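Local atomic coordinates of PHD finger protein 14 (Danio rerio, PDB entry 7D86), a protein that reads chromatin by binding histone H3, preferentially in its unmodified form, through a zinc-finger module, and represses PDGFRA expression. Residues I27-C32 with D65-G70; P73-C78 with V96-Y101; A128-L133 with R138-G143; I146-G151 with K186-R191. All coordinates share one frame; numbering follows the deposited sequence.

From the N terminus, the four contacts follow one another in series; none nests in or crosses another. Interaction 1 closes a loop of 32 residues in the first PHD finger at its second zinc. Interaction 2 closes 17 residues holding the strands 85-87 and 93-95, at the zinc of the pre-PHD finger. Interaction 3 is a tight closure over four residues at the start of the second PHD finger, and interaction 4 spans 34 residues to that finger's other zinc, just before helix 191-204. Three pairs also touch: A66 packs on P73 between interactions 1 and 2, Y101 on I146 between 2 and 4, and L133 on K186 between 3 and 4.

Interaction 1: I27-C32 with D65-G70; sequences IQCDNC and DACKNG. With ZN (zinc ion), chain F.
The second zinc site of the first PHD finger joins C29 and C32, on the turn after strand 26-28, to C67 on the short helix 65-68. Their sulfurs bind one zinc ion: C29 SG lies 2.4 Å from the metal, C32 SG 2.3 Å and C67 SG 2.4 Å, with C64 supplying the fourth ligand. C29 and C32 approach from the turn and C67 from the helix, C29 SG and C67 SG being 3.9 Å apart. C29 and C32 point their sulfurs at the same metal by different torsions: SG of C29 is anti to the backbone N (chi1 179°), whereas that of C32 sits between N and the carbonyl carbon (chi1 69°). The turn between them is a zinc knuckle, in which backbone N-H groups donate to the first thiolate. C32 N reaches C29 SG at 3.5 Å, almost straight at 174°, and N31 N also donates to it; these bonds probably spread some of the thiolate's negative charge into the backbone. In the cross-brace topology of PHD fingers this second and fourth pair of ligands share a zinc, while C12, C15, H37 and C40 hold the other. Across the contact N31 lays its amide beside C67: ND2 makes a weak hydrogen bond of 3.3 Å to C67 SG, and N31 CB packs against the same sulfur. Beyond C67 the helix ends in a Schellman motif, with G70 at positive phi as the C-prime residue, V71 N bonded to A66 O, and G70 N to C67 O at 3.0 Å.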
loop_
_atom_site.group_PDB
_atom_site.type_symbol
_atom_site.label_atom_id
_atom_site.label_comp_id
_atom_site.label_asym_id
_atom_site.label_seq_id
_atom_site.Cartn_x
_atom_site.Cartn_y
_atom_site.Cartn_z
ATOM N N ILE A 27 -10.182 2.473 11.919
ATOM C CA ILE A 27 -11.171 1.428 12.115
ATOM C C ILE A 27 -10.502 0.083 11.879
ATOM O O ILE A 27 -9.432 -0.017 11.274
ATOM C CB ILE A 27 -12.395 1.605 11.192
ATOM C CG1 ILE A 27 -11.952 1.593 9.728
ATOM C CG2 ILE A 27 -13.131 2.896 11.530
ATOM C CD1 ILE A 27 -13.093 1.710 8.740
ATOM N N GLN A 28 -11.140 -0.974 12.375
ATOM C CA GLN A 28 -10.564 -2.308 12.340
ATOM C C GLN A 28 -11.592 -3.289 11.806
ATOM O O GLN A 28 -12.760 -3.258 12.215
ATOM C CB GLN A 28 -10.087 -2.739 13.731
ATOM C CG GLN A 28 -9.491 -4.132 13.783
ATOM C CD GLN A 28 -8.832 -4.416 15.118
ATOM O OE1 GLN A 28 -9.376 -4.082 16.173
ATOM N NE2 GLN A 28 -7.648 -5.017 15.080
ATOM N N CYS A 29 -11.161 -4.156 10.898
ATOM C CA CYS A 29 -12.071 -5.160 10.370
ATOM C C CYS A 29 -12.387 -6.177 11.457
ATOM O O CYS A 29 -11.480 -6.759 12.057
ATOM C CB CYS A 29 -11.466 -5.854 9.157
ATOM S SG CYS A 29 -12.552 -7.122 8.486
ATOM N N ASP A 30 -13.676 -6.394 11.709
ATOM C CA ASP A 30 -14.050 -7.327 12.761
ATOM C C ASP A 30 -13.809 -8.779 12.374
ATOM O O ASP A 30 -13.795 -9.643 13.258
ATOM C CB ASP A 30 -15.505 -7.089 13.151
ATOM C CG ASP A 30 -15.654 -5.923 14.106
ATOM O OD1 ASP A 30 -15.175 -6.035 15.253
ATOM O OD2 ASP A 30 -16.214 -4.885 13.702
ATOM N N ASN A 31 -13.576 -9.061 11.093
ATOM C CA ASN A 31 -13.315 -10.423 10.649
ATOM C C ASN A 31 -11.827 -10.756 10.653
ATOM O O ASN A 31 -11.412 -11.737 11.278
ATOM C CB ASN A 31 -13.904 -10.638 9.252
ATOM C CG ASN A 31 -13.973 -12.102 8.872
ATOM O OD1 ASN A 31 -14.763 -12.855 9.429
ATOM N ND2 ASN A 31 -13.147 -12.513 7.915
ATOM N N CYS A 32 -11.008 -9.955 9.966
ATOM C CA CYS A 32 -9.588 -10.254 9.823
ATOM C C CYS A 32 -8.690 -9.391 10.704
ATOM O O CYS A 32 -7.491 -9.674 10.802
ATOM C CB CYS A 32 -9.158 -10.101 8.356
ATOM S SG CYS A 32 -9.162 -8.402 7.723
ATOM N N ASP A 65 -13.482 -4.767 2.552
ATOM C CA ASP A 65 -14.104 -5.183 1.302
ATOM C C ASP A 65 -13.814 -6.642 0.983
ATOM O O ASP A 65 -14.687 -7.345 0.468
ATOM C CB ASP A 65 -13.633 -4.288 0.156
ATOM C CG ASP A 65 -14.210 -2.888 0.236
ATOM O OD1 ASP A 65 -14.944 -2.594 1.204
ATOM O OD2 ASP A 65 -13.936 -2.086 -0.678
ATOM N N ALA A 66 -12.605 -7.119 1.281
ATOM C CA ALA A 66 -12.294 -8.517 1.005
ATOM C C ALA A 66 -13.160 -9.446 1.849
ATOM O O ALA A 66 -13.716 -10.427 1.337
ATOM C CB ALA A 66 -10.810 -8.783 1.255
ATOM N N CYS A 67 -13.309 -9.140 3.138
ATOM C CA CYS A 67 -14.129 -9.996 3.988
ATOM C C CYS A 67 -15.609 -9.886 3.635
ATOM O O CYS A 67 -16.349 -10.861 3.791
ATOM C CB CYS A 67 -13.878 -9.659 5.454
ATOM S SG CYS A 67 -12.189 -10.045 5.977
ATOM N N LYS A 68 -16.057 -8.726 3.146
ATOM C CA LYS A 68 -17.424 -8.603 2.646
ATOM C C LYS A 68 -17.708 -9.550 1.486
ATOM O O LYS A 68 -18.871 -9.898 1.254
ATOM C CB LYS A 68 -17.700 -7.173 2.187
ATOM C CG LYS A 68 -18.188 -6.215 3.253
ATOM C CD LYS A 68 -18.696 -4.946 2.572
ATOM C CE LYS A 68 -19.072 -3.864 3.563
ATOM N NZ LYS A 68 -19.794 -2.760 2.871
ATOM N N ASN A 69 -16.681 -9.953 0.742
ATOM C CA ASN A 69 -16.820 -10.933 -0.328
ATOM C C ASN A 69 -16.333 -12.316 0.078
ATOM O O ASN A 69 -16.242 -13.199 -0.779
ATOM C CB ASN A 69 -16.064 -10.474 -1.579
ATOM C CG ASN A 69 -16.709 -9.275 -2.250
ATOM O OD1 ASN A 69 -17.052 -8.290 -1.596
ATOM N ND2 ASN A 69 -16.880 -9.356 -3.566
ATOM N N GLY A 70 -15.997 -12.516 1.347
ATOM C CA GLY A 70 -15.526 -13.808 1.824
ATOM C C GLY A 70 -14.277 -14.335 1.152
ATOM O O GLY A 70 -14.150 -15.548 0.951
HETATM ZN ZN ZN F . -11.196 -8.040 6.763
#

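Interaction 2: P73-C78 with V96-Y101; sequences PSCELC and VVCALY. With ZN (zinc ion), chain C.
Metal coordination carries most of this contact: C75, C78 and C98 put their sulfurs on one zinc ion, SG of C75 at 2.4 Å and SG of C78 and of C98 each at 2.3 Å, while H95, just ahead of helix 96-101, gives ND1 as fourth ligand. C98 leaves the first turn of that helix with SG beside its own backbone N, anti to the carbonyl carbon (chi1 -73°), which aims the sulfur out at the loop. There it faces C78 SG at 3.8 Å and C75 SG slightly farther off. Within the loop, L77 N donates to C75 SG at 3.3 Å with an angle of 158° and helps fix the first thiolate. The apolar part is a single branch: L77 CD1 packs against C98 CB at 3.9 Å, beside the zinc site. L77 also packs on strand 93-95, and V159 of helix 159-164 lies against C98, so the site is deeply buried. A CxxC turn, two short strands and a His-Cys pair entering a helix, wrapped round one zinc, make up the C2HC pre-PHD finger that links the two PHD fingers of a PZP module.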
loop_
_atom_site.group_PDB
_atom_site.type_symbol
_atom_site.label_atom_id
_atom_site.label_comp_id
_atom_site.label_asym_id
_atom_site.label_seq_id
_atom_site.Cartn_x
_atom_site.Cartn_y
_atom_site.Cartn_z
ATOM N N PRO A 73 -7.747 -12.375 -0.494
ATOM C CA PRO A 73 -7.286 -12.209 -1.870
ATOM C C PRO A 73 -5.768 -12.139 -1.951
ATOM O O PRO A 73 -5.065 -11.987 -0.956
ATOM C CB PRO A 73 -7.925 -10.880 -2.275
ATOM C CG PRO A 73 -7.902 -10.083 -1.004
ATOM C CD PRO A 73 -8.118 -11.085 0.119
ATOM N N SER A 74 -5.277 -12.284 -3.174
ATOM C CA SER A 74 -3.920 -11.909 -3.534
ATOM C C SER A 74 -3.971 -10.620 -4.337
ATOM O O SER A 74 -4.969 -10.327 -4.998
ATOM C CB SER A 74 -3.234 -13.008 -4.351
ATOM O OG SER A 74 -3.032 -14.173 -3.565
ATOM N N CYS A 75 -2.894 -9.843 -4.270
ATOM C CA CYS A 75 -2.815 -8.607 -5.032
ATOM C C CYS A 75 -2.357 -8.899 -6.454
ATOM O O CYS A 75 -1.465 -9.720 -6.676
ATOM C CB CYS A 75 -1.852 -7.622 -4.359
ATOM S SG CYS A 75 -1.789 -6.000 -5.156
ATOM N N GLU A 76 -2.972 -8.219 -7.422
ATOM C CA GLU A 76 -2.521 -8.342 -8.802
ATOM C C GLU A 76 -1.140 -7.740 -9.015
ATOM O O GLU A 76 -0.506 -8.019 -10.040
ATOM C CB GLU A 76 -3.518 -7.667 -9.745
ATOM C CG GLU A 76 -4.893 -8.342 -9.771
ATOM C CD GLU A 76 -4.810 -9.791 -10.209
ATOM O OE1 GLU A 76 -4.218 -10.062 -11.278
ATOM O OE2 GLU A 76 -5.332 -10.664 -9.483
ATOM N N LEU A 77 -0.658 -6.929 -8.077
ATOM C CA LEU A 77 0.512 -6.097 -8.317
ATOM C C LEU A 77 1.695 -6.425 -7.425
ATOM O O LEU A 77 2.757 -5.810 -7.591
ATOM C CB LEU A 77 0.156 -4.613 -8.137
ATOM C CG LEU A 77 -1.030 -4.058 -8.926
ATOM C CD1 LEU A 77 -1.297 -2.624 -8.475
ATOM C CD2 LEU A 77 -0.776 -4.108 -10.436
ATOM N N CYS A 78 1.556 -7.356 -6.488
ATOM C CA CYS A 78 2.619 -7.657 -5.541
ATOM C C CYS A 78 2.330 -9.008 -4.898
ATOM O O CYS A 78 1.190 -9.496 -4.962
ATOM C CB CYS A 78 2.732 -6.566 -4.460
ATOM S SG CYS A 78 1.536 -6.800 -3.122
ATOM N N VAL A 96 -4.715 -1.316 -1.431
ATOM C CA VAL A 96 -4.854 0.136 -1.475
ATOM C C VAL A 96 -3.485 0.786 -1.652
ATOM O O VAL A 96 -3.317 1.708 -2.458
ATOM C CB VAL A 96 -5.564 0.648 -0.208
ATOM C CG1 VAL A 96 -5.420 2.155 -0.096
ATOM C CG2 VAL A 96 -7.037 0.231 -0.206
ATOM N N VAL A 97 -2.479 0.302 -0.924
ATOM C CA VAL A 97 -1.168 0.948 -1.001
ATOM C C VAL A 97 -0.550 0.750 -2.384
ATOM O O VAL A 97 0.062 1.669 -2.940
ATOM C CB VAL A 97 -0.250 0.447 0.134
ATOM C CG1 VAL A 97 0.238 -0.969 -0.116
ATOM C CG2 VAL A 97 0.915 1.396 0.324
ATOM N N CYS A 98 -0.739 -0.423 -2.991
ATOM C CA CYS A 98 -0.197 -0.618 -4.336
ATOM C C CYS A 98 -0.879 0.310 -5.332
ATOM O O CYS A 98 -0.237 0.828 -6.261
ATOM C CB CYS A 98 -0.336 -2.082 -4.763
ATOM S SG CYS A 98 0.816 -3.203 -3.904
ATOM N N ALA A 99 -2.170 0.574 -5.127
ATOM C CA ALA A 99 -2.879 1.484 -6.017
ATOM C C ALA A 99 -2.367 2.912 -5.885
ATOM O O ALA A 99 -2.391 3.667 -6.861
ATOM C CB ALA A 99 -4.384 1.426 -5.744
ATOM N N LEU A 100 -1.880 3.296 -4.703
ATOM C CA LEU A 100 -1.399 4.664 -4.516
ATOM C C LEU A 100 -0.058 4.902 -5.187
ATOM O O LEU A 100 0.267 6.047 -5.526
ATOM C CB LEU A 100 -1.279 4.988 -3.028
ATOM C CG LEU A 100 -2.595 4.866 -2.258
ATOM C CD1 LEU A 100 -2.377 5.117 -0.772
ATOM C CD2 LEU A 100 -3.610 5.842 -2.845
ATOM N N TYR A 101 0.746 3.857 -5.370
ATOM C CA TYR A 101 2.128 4.073 -5.776
ATOM C C TYR A 101 2.458 3.570 -7.169
ATOM O O TYR A 101 3.419 4.061 -7.762
ATOM C CB TYR A 101 3.091 3.432 -4.761
ATOM C CG TYR A 101 3.200 4.225 -3.488
ATOM C CD1 TYR A 101 2.280 4.046 -2.455
ATOM C CD2 TYR A 101 4.210 5.172 -3.315
ATOM C CE1 TYR A 101 2.363 4.780 -1.288
ATOM C CE2 TYR A 101 4.303 5.906 -2.140
ATOM C CZ TYR A 101 3.375 5.706 -1.134
ATOM O OH TYR A 101 3.438 6.430 0.028
HETATM ZN ZN ZN C . -0.114 -5.330 -3.599
#

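Interaction 3: A128-L133 with R138-G143; sequences AKECSL and RFARTG. With ZN (zinc ion), chain D.
One backbone hydrogen bond joins C131 to A140: C131 N donates to A140 O at 2.7 Å, nearly straight at 173°, with the donor tilted out of the carbonyl plane. E130 CA lies against the same oxygen at 3.4 Å in a CA-H...O contact, while E130 CG rests on the methyl of A140. A water sits between K129 O and G143 O, 2.6 Å and 2.9 Å away respectively, spanning the other end of the pair. A charge pair lies on the outer side. R141 runs extended from CG to NE and brings its guanidinium under the E130 chain, so that OE1 stands over one face of it, 3.0 Å from NH1, in a salt bridge; carboxylate and guanidinium planes are 48° apart. These residues open the second PHD finger, where the chain makes its first metal ligand and then doubles back on it. C131 SG binds the zinc at 2.4 Å, with C134, H158 and C161 completing the site, and it also accepts a bond from L133 N as in a zinc knuckle. The returning segment 138-143 is shaped by a type I turn from F139 to T142: F139 O takes both T142 N and, on a lone pair in the carbonyl plane, T142 OG1 at 2.8 Å. T142 O in turn accepts from H158 NE2, a second-shell bond that probably helps to hold the rotation of that zinc-binding imidazole.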
loop_
_atom_site.group_PDB
_atom_site.type_symbol
_atom_site.label_atom_id
_atom_site.label_comp_id
_atom_site.label_asym_id
_atom_site.label_seq_id
_atom_site.Cartn_x
_atom_site.Cartn_y
_atom_site.Cartn_z
ATOM N N ALA A 128 7.722 -7.289 -15.359
ATOM C CA ALA A 128 8.746 -6.639 -16.174
ATOM C C ALA A 128 10.053 -6.429 -15.415
ATOM O O ALA A 128 11.131 -6.467 -16.020
ATOM C CB ALA A 128 8.233 -5.297 -16.694
ATOM N N LYS A 129 9.984 -6.188 -14.109
ATOM C CA LYS A 129 11.153 -5.894 -13.294
ATOM C C LYS A 129 11.291 -6.930 -12.187
ATOM O O LYS A 129 10.345 -7.650 -11.858
ATOM C CB LYS A 129 11.059 -4.490 -12.676
ATOM C CG LYS A 129 11.088 -3.359 -13.690
ATOM C CD LYS A 129 12.488 -3.192 -14.257
ATOM C CE LYS A 129 12.466 -2.493 -15.610
ATOM N NZ LYS A 129 11.659 -1.242 -15.588
ATOM N N GLU A 130 12.486 -7.004 -11.610
ATOM C CA GLU A 130 12.730 -7.857 -10.455
ATOM C C GLU A 130 12.787 -6.997 -9.204
ATOM O O GLU A 130 13.516 -6.000 -9.157
ATOM C CB GLU A 130 14.023 -8.661 -10.603
ATOM C CG GLU A 130 14.377 -9.445 -9.347
ATOM C CD GLU A 130 15.512 -10.429 -9.556
ATOM O OE1 GLU A 130 16.221 -10.321 -10.578
ATOM O OE2 GLU A 130 15.693 -11.317 -8.696
ATOM N N CYS A 131 12.004 -7.375 -8.200
ATOM C CA CYS A 131 11.995 -6.647 -6.943
ATOM C C CYS A 131 13.274 -6.935 -6.171
ATOM O O CYS A 131 13.605 -8.094 -5.908
ATOM C CB CYS A 131 10.775 -7.032 -6.110
ATOM S SG CYS A 131 10.788 -6.362 -4.432
ATOM N N SER A 132 13.992 -5.877 -5.801
ATOM C CA SER A 132 15.246 -6.046 -5.080
ATOM C C SER A 132 15.051 -6.262 -3.588
ATOM O O SER A 132 16.031 -6.543 -2.887
ATOM C CB SER A 132 16.138 -4.819 -5.298
ATOM O OG SER A 132 15.484 -3.646 -4.836
ATOM N N LEU A 133 13.825 -6.139 -3.083
ATOM C CA LEU A 133 13.564 -6.245 -1.653
ATOM C C LEU A 133 12.789 -7.495 -1.254
ATOM O O LEU A 133 12.441 -7.628 -0.078
ATOM C CB LEU A 133 12.799 -5.008 -1.176
ATOM C CG LEU A 133 13.566 -3.698 -1.304
ATOM C CD1 LEU A 133 12.673 -2.538 -0.901
ATOM C CD2 LEU A 133 14.804 -3.765 -0.434
ATOM N N ARG A 138 11.057 -16.544 -4.941
ATOM C CA ARG A 138 10.122 -17.044 -5.948
ATOM C C ARG A 138 9.246 -15.949 -6.540
ATOM O O ARG A 138 8.750 -16.092 -7.664
ATOM C CB ARG A 138 9.223 -18.130 -5.342
ATOM C CG ARG A 138 9.912 -19.436 -5.029
ATOM C CD ARG A 138 8.940 -20.393 -4.334
ATOM N NE ARG A 138 8.390 -19.791 -3.122
ATOM C CZ ARG A 138 7.297 -20.220 -2.501
ATOM N NH1 ARG A 138 6.616 -21.257 -2.981
ATOM N NH2 ARG A 138 6.882 -19.603 -1.404
ATOM N N PHE A 139 9.054 -14.845 -5.815
ATOM C CA PHE A 139 8.075 -13.836 -6.196
ATOM C C PHE A 139 8.706 -12.520 -6.642
ATOM O O PHE A 139 7.976 -11.564 -6.932
ATOM C CB PHE A 139 7.110 -13.601 -5.034
ATOM C CG PHE A 139 6.445 -14.864 -4.545
ATOM C CD1 PHE A 139 5.464 -15.475 -5.300
ATOM C CD2 PHE A 139 6.809 -15.436 -3.340
ATOM C CE1 PHE A 139 4.850 -16.638 -4.863
ATOM C CE2 PHE A 139 6.198 -16.602 -2.892
ATOM C CZ PHE A 139 5.218 -17.200 -3.656
ATOM N N ALA A 140 10.037 -12.460 -6.740
ATOM C CA ALA A 140 10.704 -11.203 -7.076
ATOM C C ALA A 140 10.268 -10.663 -8.432
ATOM O O ALA A 140 10.316 -9.447 -8.657
ATOM C CB ALA A 140 12.221 -11.386 -7.054
ATOM N N ARG A 141 9.844 -11.536 -9.347
ATOM C CA ARG A 141 9.449 -11.111 -10.687
ATOM C C ARG A 141 7.943 -11.190 -10.900
ATOM O O ARG A 141 7.482 -11.382 -12.024
ATOM C CB ARG A 141 10.176 -11.927 -11.755
ATOM C CG ARG A 141 11.556 -11.400 -12.092
ATOM C CD ARG A 141 12.217 -12.235 -13.175
ATOM N NE ARG A 141 13.527 -11.709 -13.547
ATOM C CZ ARG A 141 14.651 -11.962 -12.883
ATOM N NH1 ARG A 141 15.800 -11.440 -13.296
ATOM N NH2 ARG A 141 14.630 -12.736 -11.805
ATOM N N THR A 142 7.164 -11.048 -9.841
ATOM C CA THR A 142 5.716 -11.025 -9.969
ATOM C C THR A 142 5.211 -9.597 -9.839
ATOM O O THR A 142 5.877 -8.726 -9.279
ATOM C CB THR A 142 5.043 -11.898 -8.902
ATOM O OG1 THR A 142 5.253 -11.311 -7.615
ATOM C CG2 THR A 142 5.600 -13.322 -8.919
ATOM N N GLY A 143 4.007 -9.374 -10.349
ATOM C CA GLY A 143 3.366 -8.102 -10.150
ATOM C C GLY A 143 4.150 -6.977 -10.794
ATOM O O GLY A 143 4.875 -7.159 -11.778
HETATM ZN ZN ZN D . 9.085 -7.787 -3.590
HETATM O O HOH W 1 7.770 -7.194 -11.750
#

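Interaction 4: I146-G151 with K186-R191; sequences ISCDAG and KQHADR. With ZN (zinc ion), chain B.
C148 and H188 meet at a shared zinc ion, the thiolate with SG 2.3 Å from the metal and the imidazole with ND1 2.1 Å from it. The cysteine carries SG opposite its backbone N (chi1 172°), pointing across to the facing loop; the histidine instead keeps CG beside its own N, opposite the carbonyl carbon (chi1 -64°), and the second torsion turns ND1 toward the metal. As a result C148 SG approaches the imidazole at its edge, near the ring plane, 3.6 Å from ND1. C153 and C185 complete this site of three cysteines and one histidine, the second zinc of the second PHD finger, in which a histidine occupies the last ligand position that C67 fills in the first finger. A150, two residues after C148, adds an apolar touch: its methyl packs 3.7 Å from H188 CB and almost as near CG, meeting the side chain at its root. The loop is steadied by A150 N, which donates to C148 SG at 3.4 Å and 167°. On the histidine's own segment, Q187 CG lies over one ring face, toward the rim. Two residues after H188, D190 takes the N-cap position of helix 191-204, its OD1 bonded to D193 N.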
loop_
_atom_site.group_PDB
_atom_site.type_symbol
_atom_site.label_atom_id
_atom_site.label_comp_id
_atom_site.label_asym_id
_atom_site.label_seq_id
_atom_site.Cartn_x
_atom_site.Cartn_y
_atom_site.Cartn_z
ATOM N N ILE A 146 7.736 -0.569 -8.425
ATOM C CA ILE A 146 7.976 0.864 -8.539
ATOM C C ILE A 146 9.468 1.078 -8.359
ATOM O O ILE A 146 10.197 0.148 -7.996
ATOM C CB ILE A 146 7.189 1.680 -7.501
ATOM C CG1 ILE A 146 7.621 1.260 -6.091
ATOM C CG2 ILE A 146 5.681 1.554 -7.739
ATOM C CD1 ILE A 146 6.978 2.055 -4.993
ATOM N N SER A 147 9.925 2.304 -8.566
ATOM C CA SER A 147 11.339 2.606 -8.436
ATOM C C SER A 147 11.559 3.725 -7.434
ATOM O O SER A 147 10.633 4.452 -7.062
ATOM C CB SER A 147 11.959 3.003 -9.768
ATOM O OG SER A 147 13.292 3.444 -9.569
ATOM N N CYS A 148 12.820 3.860 -7.018
ATOM C CA CYS A 148 13.203 4.955 -6.141
ATOM C C CYS A 148 13.000 6.279 -6.863
ATOM O O CYS A 148 13.233 6.389 -8.071
ATOM C CB CYS A 148 14.666 4.799 -5.706
ATOM S SG CYS A 148 15.364 6.204 -4.796
ATOM N N ASP A 149 12.573 7.295 -6.119
ATOM C CA ASP A 149 12.239 8.586 -6.705
ATOM C C ASP A 149 13.335 9.633 -6.538
ATOM O O ASP A 149 13.127 10.790 -6.910
ATOM C CB ASP A 149 10.932 9.105 -6.112
ATOM C CG ASP A 149 9.722 8.391 -6.682
ATOM O OD1 ASP A 149 9.672 8.210 -7.917
ATOM O OD2 ASP A 149 8.846 7.983 -5.898
ATOM N N ALA A 150 14.492 9.261 -6.004
ATOM C CA ALA A 150 15.592 10.202 -5.835
ATOM C C ALA A 150 16.390 10.286 -7.128
ATOM O O ALA A 150 16.710 9.259 -7.737
ATOM C CB ALA A 150 16.491 9.781 -4.673
ATOM N N GLY A 151 16.697 11.514 -7.547
ATOM C CA GLY A 151 17.414 11.762 -8.782
ATOM C C GLY A 151 16.972 10.898 -9.945
ATOM O O GLY A 151 15.790 10.875 -10.302
ATOM N N LYS A 186 16.692 2.282 0.065
ATOM C CA LYS A 186 17.342 2.407 1.370
ATOM C C LYS A 186 18.506 3.391 1.332
ATOM O O LYS A 186 18.769 4.085 2.320
ATOM C CB LYS A 186 17.839 1.048 1.854
ATOM C CG LYS A 186 16.745 0.026 2.133
ATOM C CD LYS A 186 17.356 -1.266 2.645
ATOM C CE LYS A 186 16.325 -2.380 2.712
ATOM N NZ LYS A 186 16.923 -3.665 3.173
ATOM N N GLN A 187 19.218 3.462 0.212
ATOM C CA GLN A 187 20.366 4.363 0.166
ATOM C C GLN A 187 19.938 5.826 0.196
ATOM O O GLN A 187 20.681 6.675 0.699
ATOM C CB GLN A 187 21.209 4.084 -1.075
ATOM C CG GLN A 187 22.555 4.783 -1.062
ATOM C CD GLN A 187 23.366 4.509 -2.313
ATOM O OE1 GLN A 187 22.860 3.950 -3.289
ATOM N NE2 GLN A 187 24.631 4.902 -2.292
ATOM N N HIS A 188 18.741 6.136 -0.296
ATOM C CA HIS A 188 18.314 7.517 -0.466
ATOM C C HIS A 188 17.211 7.947 0.490
ATOM O O HIS A 188 16.762 9.094 0.420
ATOM C CB HIS A 188 17.869 7.731 -1.917
ATOM C CG HIS A 188 18.981 7.560 -2.908
ATOM N ND1 HIS A 188 18.855 6.797 -4.049
ATOM C CD2 HIS A 188 20.246 8.048 -2.921
ATOM C CE1 HIS A 188 19.991 6.822 -4.723
ATOM N NE2 HIS A 188 20.850 7.578 -4.062
ATOM N N ALA A 189 16.772 7.069 1.383
ATOM C CA ALA A 189 15.623 7.358 2.226
ATOM C C ALA A 189 16.004 8.258 3.400
ATOM O O ALA A 189 17.154 8.318 3.827
ATOM C CB ALA A 189 15.018 6.067 2.765
ATOM N N ASP A 190 15.000 8.961 3.919
ATOM C CA ASP A 190 15.121 9.653 5.192
ATOM C C ASP A 190 15.236 8.617 6.304
ATOM O O ASP A 190 14.310 7.826 6.513
ATOM C CB ASP A 190 13.902 10.547 5.403
ATOM C CG ASP A 190 14.012 11.424 6.634
ATOM O OD1 ASP A 190 14.082 10.884 7.756
ATOM O OD2 ASP A 190 14.029 12.661 6.472
ATOM N N ARG A 191 16.362 8.618 7.022
ATOM C CA ARG A 191 16.593 7.554 8.004
ATOM C C ARG A 191 15.583 7.611 9.146
ATOM O O ARG A 191 15.131 6.565 9.640
ATOM C CB ARG A 191 18.018 7.627 8.555
ATOM C CG ARG A 191 18.465 6.336 9.241
ATOM C CD ARG A 191 19.871 6.449 9.847
ATOM N NE ARG A 191 20.831 6.955 8.868
ATOM C CZ ARG A 191 21.576 6.185 8.079
ATOM N NH1 ARG A 191 21.473 4.868 8.152
ATOM N NH2 ARG A 191 22.425 6.734 7.218
HETATM ZN ZN ZN B . 17.531 5.369 -4.742
#